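PDB 3GDC: multicopper oxidase from Arthrobacter sp. FB24, which probably oxidises phenolic or similar substrates at a mononuclear copper and passes the electrons to a copper cluster that reduces dioxygen to water, as laccases do. Local coordinates for residues G2-I11 with K44-I52; N173-Y183 with N211-N219. All coordinates share one frame; numbering follows the deposited sequence.

How the contacts relate
Contact 1 comes first along the chain: the N-terminal segment 2-11, with its short helix 6-9, folds back on the end of strand 33-49 and the turn after it, closing a loop of 32 residues. Contact 2 follows in series, neither enclosing nor crossing contact 1; it brings the calcium-binding loop between strands 163-172 and 182-185 against the connection from strand 205-211 to strand 218-223. Contact 1 thus holds the chain start on a sheet of the first half, while contact 2 ties two sheets of the second half. The two meet where I48 and A49 pack on F182 and I48 and I52 reach T174.

Contact 1. Residues G2-I11 with K44-I52; sequences GSVLAERAGI and KDFEIAPGI
R8 grips the carboxylate of E47 side-on with two nitrogens: NE donates to OE1 at 3.0 Å, nearly straight, and NH2 to OE2 at 2.8 Å, more bent. The guanidinium and carboxylate planes stand 66° apart, and both oxygens are met from above the carboxylate plane. E47 has CG anti to its backbone N (chi1 -174°) and an extended chain, which carries the carboxylate out to R8. Its OE2 also accepts from G51 N at 2.7 Å on the anti side, pinning the type II turn A49-I52 to the salt bridge. Behind the charges, E47 N donates to A9 O at 3.2 Å, and a water links V4 N to I48 O. V4 packs on the strand end and the turn, CG1 against E47 O, CG2 against A49 C and P50 N and 3.7 Å from P50 CD; buried E47 O finds no polar partner. Beyond G10, whose positive phi ends the helix, I11 CG1 lies 3.4 Å from F46 CD1, while G10 O faces the edge of that ring. The helix 6-9 and its flanks sit on the end of strand 33-49, which pairs with strand 52-59; I48 and A49 point away, toward strand 182-185.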
loop_
_atom_site.group_PDB
_atom_site.type_symbol
_atom_site.label_atom_id
_atom_site.label_comp_id
_atom_site.label_asym_id
_atom_site.label_seq_id
_atom_site.Cartn_x
_atom_site.Cartn_y
_atom_site.Cartn_z
ATOM N N GLY A 2 -14.190 -28.552 -9.992
ATOM C CA GLY A 2 -13.696 -27.349 -10.666
ATOM C C GLY A 2 -14.515 -26.113 -10.323
ATOM O O GLY A 2 -15.438 -26.182 -9.503
ATOM N N SER A 3 -14.162 -24.978 -10.933
ATOM C CA SER A 3 -14.965 -23.754 -10.810
ATOM C C SER A 3 -16.355 -23.976 -11.401
ATOM O O SER A 3 -16.544 -24.860 -12.245
ATOM C CB SER A 3 -14.284 -22.585 -11.529
ATOM O OG SER A 3 -14.169 -22.831 -12.925
ATOM N N VAL A 4 -17.326 -23.175 -10.962
ATOM C CA VAL A 4 -18.693 -23.299 -11.468
ATOM C C VAL A 4 -18.734 -22.789 -12.904
ATOM O O VAL A 4 -18.256 -21.690 -13.184
ATOM C CB VAL A 4 -19.717 -22.521 -10.592
ATOM C CG1 VAL A 4 -21.141 -22.766 -11.077
ATOM C CG2 VAL A 4 -19.603 -22.945 -9.140
ATOM N N LEU A 5 -19.294 -23.590 -13.815
ATOM C CA LEU A 5 -19.385 -23.175 -15.209
ATOM C C LEU A 5 -20.258 -21.940 -15.359
ATOM O O LEU A 5 -21.274 -21.803 -14.683
ATOM C CB LEU A 5 -19.917 -24.300 -16.104
ATOM C CG LEU A 5 -19.003 -25.518 -16.276
ATOM C CD1 LEU A 5 -19.627 -26.459 -17.301
ATOM C CD2 LEU A 5 -17.611 -25.118 -16.716
ATOM N N ALA A 6 -19.839 -21.055 -16.258
ATOM C CA ALA A 6 -20.495 -19.772 -16.493
ATOM C C ALA A 6 -22.010 -19.878 -16.664
ATOM O O ALA A 6 -22.756 -19.126 -16.036
ATOM C CB ALA A 6 -19.856 -19.061 -17.699
ATOM N N GLU A 7 -22.460 -20.818 -17.500
ATOM C CA GLU A 7 -23.890 -21.015 -17.741
ATOM C C GLU A 7 -24.650 -21.286 -16.447
ATOM O O GLU A 7 -25.734 -20.749 -16.242
ATOM C CB GLU A 7 -24.125 -22.157 -18.736
ATOM C CG GLU A 7 -25.587 -22.328 -19.141
ATOM C CD GLU A 7 -25.765 -23.143 -20.415
ATOM O OE1 GLU A 7 -24.931 -22.995 -21.345
ATOM O OE2 GLU A 7 -26.748 -23.917 -20.492
ATOM N N ARG A 8 -24.063 -22.112 -15.586
ATOM C CA ARG A 8 -24.657 -22.479 -14.302
ATOM C C ARG A 8 -24.521 -21.354 -13.276
ATOM O O ARG A 8 -25.444 -21.088 -12.502
ATOM C CB ARG A 8 -23.990 -23.756 -13.784
ATOM C CG ARG A 8 -24.423 -24.202 -12.400
ATOM C CD ARG A 8 -23.863 -25.586 -12.103
ATOM N NE ARG A 8 -23.763 -25.829 -10.669
ATOM C CZ ARG A 8 -23.057 -26.815 -10.121
ATOM N NH1 ARG A 8 -22.370 -27.664 -10.887
ATOM N NH2 ARG A 8 -23.034 -26.946 -8.806
ATOM N N ALA A 9 -23.366 -20.693 -13.280
ATOM C CA ALA A 9 -23.082 -19.646 -12.300
ATOM C C ALA A 9 -23.930 -18.385 -12.497
ATOM O O ALA A 9 -24.332 -17.738 -11.520
ATOM C CB ALA A 9 -21.611 -19.297 -12.334
ATOM N N GLY A 10 -24.192 -18.038 -13.756
ATOM C CA GLY A 10 -24.904 -16.807 -14.084
ATOM C C GLY A 10 -23.967 -15.646 -14.371
ATOM O O GLY A 10 -24.426 -14.525 -14.591
ATOM N N ILE A 11 -22.657 -15.916 -14.342
ATOM C CA ILE A 11 -21.600 -14.945 -14.694
ATOM C C ILE A 11 -20.584 -15.643 -15.609
ATOM O O ILE A 11 -20.214 -16.795 -15.345
ATOM C CB ILE A 11 -20.827 -14.442 -13.427
ATOM C CG1 ILE A 11 -21.759 -13.791 -12.402
ATOM C CG2 ILE A 11 -19.701 -13.471 -13.805
ATOM C CD1 ILE A 11 -21.112 -13.589 -11.022
ATOM N N LYS A 44 -30.317 -10.726 -7.954
ATOM C CA LYS A 44 -30.061 -11.945 -8.722
ATOM C C LYS A 44 -29.199 -12.891 -7.905
ATOM O O LYS A 44 -28.233 -12.463 -7.281
ATOM C CB LYS A 44 -29.348 -11.602 -10.035
ATOM C CG LYS A 44 -29.097 -12.789 -10.971
ATOM C CD LYS A 44 -28.763 -12.333 -12.382
ATOM C CE LYS A 44 -28.454 -13.521 -13.282
ATOM N NZ LYS A 44 -27.800 -13.114 -14.565
ATOM N N ASP A 45 -29.554 -14.172 -7.931
ATOM C CA ASP A 45 -28.739 -15.225 -7.324
ATOM C C ASP A 45 -27.657 -15.687 -8.288
ATOM O O ASP A 45 -27.912 -15.843 -9.488
ATOM C CB ASP A 45 -29.608 -16.427 -6.941
ATOM C CG ASP A 45 -30.522 -16.144 -5.767
ATOM O OD1 ASP A 45 -30.388 -15.080 -5.124
ATOM O OD2 ASP A 45 -31.372 -17.012 -5.471
ATOM N N PHE A 46 -26.461 -15.922 -7.743
ATOM C CA PHE A 46 -25.311 -16.398 -8.501
ATOM C C PHE A 46 -24.697 -17.583 -7.764
ATOM O O PHE A 46 -24.478 -17.515 -6.558
ATOM C CB PHE A 46 -24.258 -15.297 -8.632
ATOM C CG PHE A 46 -24.753 -14.052 -9.331
ATOM C CD1 PHE A 46 -24.731 -13.966 -10.721
ATOM C CD2 PHE A 46 -25.217 -12.962 -8.598
ATOM C CE1 PHE A 46 -25.177 -12.801 -11.386
ATOM C CE2 PHE A 46 -25.674 -11.799 -9.243
ATOM C CZ PHE A 46 -25.642 -11.714 -10.636
ATOM N N GLU A 47 -24.428 -18.668 -8.486
ATOM C CA GLU A 47 -23.713 -19.790 -7.889
ATOM C C GLU A 47 -22.213 -19.579 -8.046
ATOM O O GLU A 47 -21.645 -19.885 -9.090
ATOM C CB GLU A 47 -24.158 -21.126 -8.501
ATOM C CG GLU A 47 -23.519 -22.320 -7.790
ATOM C CD GLU A 47 -24.193 -23.648 -8.097
ATOM O OE1 GLU A 47 -25.105 -23.704 -8.947
ATOM O OE2 GLU A 47 -23.799 -24.648 -7.468
ATOM N N ILE A 48 -21.575 -19.049 -7.000
ATOM C CA ILE A 48 -20.166 -18.646 -7.083
ATOM C C ILE A 48 -19.174 -19.778 -6.801
ATOM O O ILE A 48 -18.032 -19.761 -7.283
ATOM C CB ILE A 48 -19.867 -17.417 -6.185
ATOM C CG1 ILE A 48 -20.358 -17.654 -4.752
ATOM C CG2 ILE A 48 -20.524 -16.159 -6.795
ATOM C CD1 ILE A 48 -19.661 -16.819 -3.687
ATOM N N ALA A 49 -19.623 -20.744 -6.007
ATOM C CA ALA A 49 -18.875 -21.954 -5.700
ATOM C C ALA A 49 -19.895 -23.101 -5.728
ATOM O O ALA A 49 -21.088 -22.857 -5.519
ATOM C CB ALA A 49 -18.221 -21.833 -4.332
ATOM N N PRO A 50 -19.448 -24.344 -6.015
ATOM C CA PRO A 50 -20.443 -25.425 -6.090
ATOM C C PRO A 50 -21.340 -25.494 -4.850
ATOM O O PRO A 50 -20.857 -25.714 -3.733
ATOM C CB PRO A 50 -19.581 -26.688 -6.224
ATOM C CG PRO A 50 -18.333 -26.206 -6.897
ATOM C CD PRO A 50 -18.085 -24.841 -6.286
ATOM N N GLY A 51 -22.636 -25.275 -5.061
ATOM C CA GLY A 51 -23.631 -25.336 -3.989
ATOM C C GLY A 51 -23.775 -24.082 -3.147
ATOM O O GLY A 51 -24.586 -24.045 -2.215
ATOM N N ILE A 52 -22.995 -23.050 -3.484
ATOM C CA ILE A 52 -22.990 -21.800 -2.728
ATOM C C ILE A 52 -23.683 -20.719 -3.547
ATOM O O ILE A 52 -23.154 -20.260 -4.562
ATOM C CB ILE A 52 -21.551 -21.362 -2.352
ATOM C CG1 ILE A 52 -20.812 -22.470 -1.578
ATOM C CG2 ILE A 52 -21.564 -20.040 -1.579
ATOM C CD1 ILE A 52 -21.399 -22.822 -0.199
HETATM O O HOH W 1 -16.420 -20.977 -9.087
#

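Contact 2. Residues N173-Y183 with N211-N219; sequences NTDGGDDNEFY and NVLEYDPIN. With CA (calcium ion), chain H.
Y183 OH donates a hydrogen bond to D216 OD2 at 2.8 Å, meeting it on the syn side, 33° out of the carboxylate plane, and the two side chains cross at about a right angle. L213 CD1 lies 3.7 Å from Y183 CE1, and Y183 stacks on F275. A water that accepts from N180 N can donate to D216 OD2, one of several acceptors in its reach. CG of Y215 lies anti to the carbonyl carbon (chi1 -54°), which turns the ring toward N173 and D178: CB is 3.4 Å from D178 O, CZ meets N173 ND2 at 3.5 Å, and the N173 amide stands almost perpendicular to the ring. E214 CG covers one ring face at its centre. N173 ND2 also donates to G177 O at 3.0 Å, while its OD1 binds calcium at 2.4 Å, joined by D175, G176, D179 and E181, the last through both carboxylate oxygens. A serine in place of Y215 would keep CB but lose the ring, and would probably open a gap between N173, D178 and E214 CG. N173 thus serves metal and loop at once; the calcium probably offsets the clustered carboxylates and, by fixing the loop, probably also shapes the surface Y215 packs on.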
loop_
_atom_site.group_PDB
_atom_site.type_symbol
_atom_site.label_atom_id
_atom_site.label_comp_id
_atom_site.label_asym_id
_atom_site.label_seq_id
_atom_site.Cartn_x
_atom_site.Cartn_y
_atom_site.Cartn_z
ATOM N N ASN A 173 -18.813 -12.166 0.647
ATOM C CA ASN A 173 -19.174 -12.375 2.038
ATOM C C ASN A 173 -20.478 -13.167 2.056
ATOM O O ASN A 173 -21.568 -12.614 1.854
ATOM C CB ASN A 173 -19.319 -11.018 2.739
ATOM C CG ASN A 173 -19.661 -11.144 4.218
ATOM O OD1 ASN A 173 -19.867 -12.249 4.737
ATOM N ND2 ASN A 173 -19.716 -10.009 4.904
ATOM N N THR A 174 -20.357 -14.473 2.266
ATOM C CA THR A 174 -21.499 -15.375 2.126
ATOM C C THR A 174 -22.227 -15.679 3.446
ATOM O O THR A 174 -23.399 -16.047 3.424
ATOM C CB THR A 174 -21.089 -16.697 1.450
ATOM O OG1 THR A 174 -20.151 -17.381 2.286
ATOM C CG2 THR A 174 -20.431 -16.433 0.092
ATOM N N ASP A 175 -21.547 -15.533 4.582
ATOM C CA ASP A 175 -22.118 -15.976 5.862
ATOM C C ASP A 175 -22.296 -14.860 6.895
ATOM O O ASP A 175 -22.464 -15.129 8.087
ATOM C CB ASP A 175 -21.303 -17.148 6.453
ATOM C CG ASP A 175 -19.852 -16.773 6.787
ATOM O OD1 ASP A 175 -19.549 -15.581 7.034
ATOM O OD2 ASP A 175 -19.002 -17.697 6.818
ATOM N N GLY A 176 -22.262 -13.610 6.434
ATOM C CA GLY A 176 -22.359 -12.465 7.329
ATOM C C GLY A 176 -21.044 -12.147 8.011
ATOM O O GLY A 176 -19.996 -12.716 7.683
ATOM N N GLY A 177 -21.091 -11.232 8.971
ATOM C CA GLY A 177 -19.877 -10.801 9.650
ATOM C C GLY A 177 -19.099 -9.824 8.790
ATOM O O GLY A 177 -19.641 -9.258 7.825
ATOM N N ASP A 178 -17.832 -9.631 9.141
ATOM C CA ASP A 178 -16.988 -8.622 8.509
ATOM C C ASP A 178 -15.872 -9.264 7.697
ATOM O O ASP A 178 -14.813 -8.665 7.493
ATOM C CB ASP A 178 -16.400 -7.691 9.582
ATOM C CG ASP A 178 -15.322 -8.369 10.439
ATOM O OD1 ASP A 178 -15.363 -9.611 10.622
ATOM O OD2 ASP A 178 -14.423 -7.649 10.935
ATOM N N ASP A 179 -16.118 -10.488 7.234
ATOM C CA ASP A 179 -15.105 -11.266 6.529
ATOM C C ASP A 179 -15.609 -11.856 5.221
ATOM O O ASP A 179 -16.800 -12.131 5.067
ATOM C CB ASP A 179 -14.534 -12.378 7.432
ATOM C CG ASP A 179 -15.600 -13.345 7.967
ATOM O OD1 ASP A 179 -16.824 -13.114 7.810
ATOM O OD2 ASP A 179 -15.196 -14.370 8.566
ATOM N N ASN A 180 -14.690 -12.039 4.284
ATOM C CA ASN A 180 -14.991 -12.693 3.016
ATOM C C ASN A 180 -14.725 -14.184 3.093
ATOM O O ASN A 180 -13.806 -14.613 3.792
ATOM C CB ASN A 180 -14.141 -12.088 1.911
ATOM C CG ASN A 180 -14.510 -10.644 1.630
ATOM O OD1 ASN A 180 -13.666 -9.747 1.696
ATOM N ND2 ASN A 180 -15.783 -10.414 1.342
ATOM N N GLU A 181 -15.506 -14.955 2.350
ATOM C CA GLU A 181 -15.352 -16.416 2.284
ATOM C C GLU A 181 -14.737 -16.857 0.959
ATOM O O GLU A 181 -14.056 -17.897 0.885
ATOM C CB GLU A 181 -16.706 -17.097 2.507
ATOM C CG GLU A 181 -17.163 -17.132 3.972
ATOM C CD GLU A 181 -17.419 -15.761 4.566
ATOM O OE1 GLU A 181 -18.314 -15.049 4.062
ATOM O OE2 GLU A 181 -16.745 -15.388 5.560
ATOM N N PHE A 182 -14.974 -16.063 -0.090
ATOM C CA PHE A 182 -14.369 -16.309 -1.401
ATOM C C PHE A 182 -13.865 -15.021 -2.050
ATOM O O PHE A 182 -14.260 -13.914 -1.665
ATOM C CB PHE A 182 -15.357 -16.995 -2.350
ATOM C CG PHE A 182 -15.861 -18.319 -1.838
ATOM C CD1 PHE A 182 -15.103 -19.474 -2.009
ATOM C CD2 PHE A 182 -17.065 -18.395 -1.155
ATOM C CE1 PHE A 182 -15.558 -20.704 -1.511
ATOM C CE2 PHE A 182 -17.526 -19.622 -0.654
ATOM C CZ PHE A 182 -16.767 -20.771 -0.840
ATOM N N TYR A 183 -12.994 -15.192 -3.035
ATOM C CA TYR A 183 -12.380 -14.072 -3.770
ATOM C C TYR A 183 -12.378 -14.407 -5.241
ATOM O O TYR A 183 -12.378 -15.577 -5.619
ATOM C CB TYR A 183 -10.947 -13.830 -3.285
ATOM C CG TYR A 183 -10.862 -13.480 -1.813
ATOM C CD1 TYR A 183 -10.809 -12.156 -1.398
ATOM C CD2 TYR A 183 -10.858 -14.483 -0.828
ATOM C CE1 TYR A 183 -10.735 -11.820 -0.042
ATOM C CE2 TYR A 183 -10.796 -14.163 0.526
ATOM C CZ TYR A 183 -10.735 -12.828 0.914
ATOM O OH TYR A 183 -10.655 -12.504 2.248
ATOM N N ASN A 211 -9.586 -2.748 -8.108
ATOM C CA ASN A 211 -9.879 -3.394 -6.844
ATOM C C ASN A 211 -11.163 -2.875 -6.209
ATOM O O ASN A 211 -11.232 -1.695 -5.834
ATOM C CB ASN A 211 -8.717 -3.236 -5.853
ATOM C CG ASN A 211 -8.946 -4.046 -4.592
ATOM O OD1 ASN A 211 -9.529 -5.137 -4.660
ATOM N ND2 ASN A 211 -8.520 -3.523 -3.441
ATOM N N VAL A 212 -12.163 -3.754 -6.064
ATOM C CA VAL A 212 -13.380 -3.402 -5.312
ATOM C C VAL A 212 -13.543 -4.189 -4.000
ATOM O O VAL A 212 -14.569 -4.099 -3.337
ATOM C CB VAL A 212 -14.656 -3.523 -6.162
ATOM C CG1 VAL A 212 -14.545 -2.675 -7.410
ATOM C CG2 VAL A 212 -14.927 -4.992 -6.527
ATOM N N LEU A 213 -12.520 -4.960 -3.634
ATOM C CA LEU A 213 -12.616 -5.830 -2.473
ATOM C C LEU A 213 -13.033 -5.084 -1.200
ATOM O O LEU A 213 -12.393 -4.124 -0.785
ATOM C CB LEU A 213 -11.294 -6.581 -2.261
ATOM C CG LEU A 213 -11.191 -7.486 -1.036
ATOM C CD1 LEU A 213 -12.203 -8.630 -1.124
ATOM C CD2 LEU A 213 -9.763 -8.016 -0.987
ATOM N N GLU A 214 -14.128 -5.532 -0.605
ATOM C CA GLU A 214 -14.615 -4.960 0.635
ATOM C C GLU A 214 -14.054 -5.759 1.822
ATOM O O GLU A 214 -13.610 -6.912 1.655
ATOM C CB GLU A 214 -16.155 -4.956 0.637
ATOM C CG GLU A 214 -16.805 -4.269 1.842
ATOM C CD GLU A 214 -16.283 -2.853 2.039
ATOM O OE1 GLU A 214 -16.791 -1.949 1.341
ATOM O OE2 GLU A 214 -15.347 -2.661 2.859
ATOM N N TYR A 215 -14.041 -5.117 2.996
ATOM C CA TYR A 215 -13.666 -5.733 4.289
ATOM C C TYR A 215 -12.147 -5.849 4.493
ATOM O O TYR A 215 -11.604 -5.313 5.469
ATOM C CB TYR A 215 -14.405 -7.069 4.525
ATOM C CG TYR A 215 -15.918 -6.962 4.395
ATOM C CD1 TYR A 215 -16.669 -6.246 5.325
ATOM C CD2 TYR A 215 -16.593 -7.581 3.340
ATOM C CE1 TYR A 215 -18.049 -6.135 5.200
ATOM C CE2 TYR A 215 -17.980 -7.472 3.206
ATOM C CZ TYR A 215 -18.697 -6.755 4.142
ATOM O OH TYR A 215 -20.068 -6.646 4.022
ATOM N N ASP A 216 -11.465 -6.535 3.580
ATOM C CA ASP A 216 -10.003 -6.624 3.609
ATOM C C ASP A 216 -9.387 -5.313 3.108
ATOM O O ASP A 216 -9.798 -4.802 2.068
ATOM C CB ASP A 216 -9.527 -7.792 2.745
ATOM C CG ASP A 216 -9.986 -9.142 3.277
ATOM O OD1 ASP A 216 -9.479 -9.566 4.343
ATOM O OD2 ASP A 216 -10.834 -9.785 2.621
ATOM N N PRO A 217 -8.398 -4.765 3.839
ATOM C CA PRO A 217 -7.901 -3.427 3.487
ATOM C C PRO A 217 -7.071 -3.328 2.199
ATOM O O PRO A 217 -6.976 -2.244 1.624
ATOM C CB PRO A 217 -7.049 -3.035 4.702
ATOM C CG PRO A 217 -6.610 -4.340 5.296
ATOM C CD PRO A 217 -7.712 -5.325 5.024
ATOM N N ILE A 218 -6.463 -4.427 1.750
ATOM C CA ILE A 218 -5.602 -4.352 0.569
ATOM C C ILE A 218 -5.656 -5.630 -0.262
ATOM O O ILE A 218 -5.822 -6.736 0.270
ATOM C CB ILE A 218 -4.135 -3.947 0.936
ATOM C CG1 ILE A 218 -3.339 -3.511 -0.306
ATOM C CG2 ILE A 218 -3.420 -5.071 1.694
ATOM C CD1 ILE A 218 -2.222 -2.506 -0.023
ATOM N N ASN A 219 -5.547 -5.454 -1.573
ATOM C CA ASN A 219 -5.485 -6.578 -2.494
ATOM C C ASN A 219 -4.169 -6.482 -3.246
ATOM O O ASN A 219 -3.508 -5.443 -3.215
ATOM C CB ASN A 219 -6.682 -6.573 -3.454
ATOM C CG ASN A 219 -7.093 -7.976 -3.896
ATOM O OD1 ASN A 219 -6.282 -8.917 -3.886
ATOM N ND2 ASN A 219 -8.363 -8.121 -4.284
HETATM CA CA CA H . -18.415 -13.584 6.143
HETATM O O HOH W 2 -12.113 -11.136 5.033
#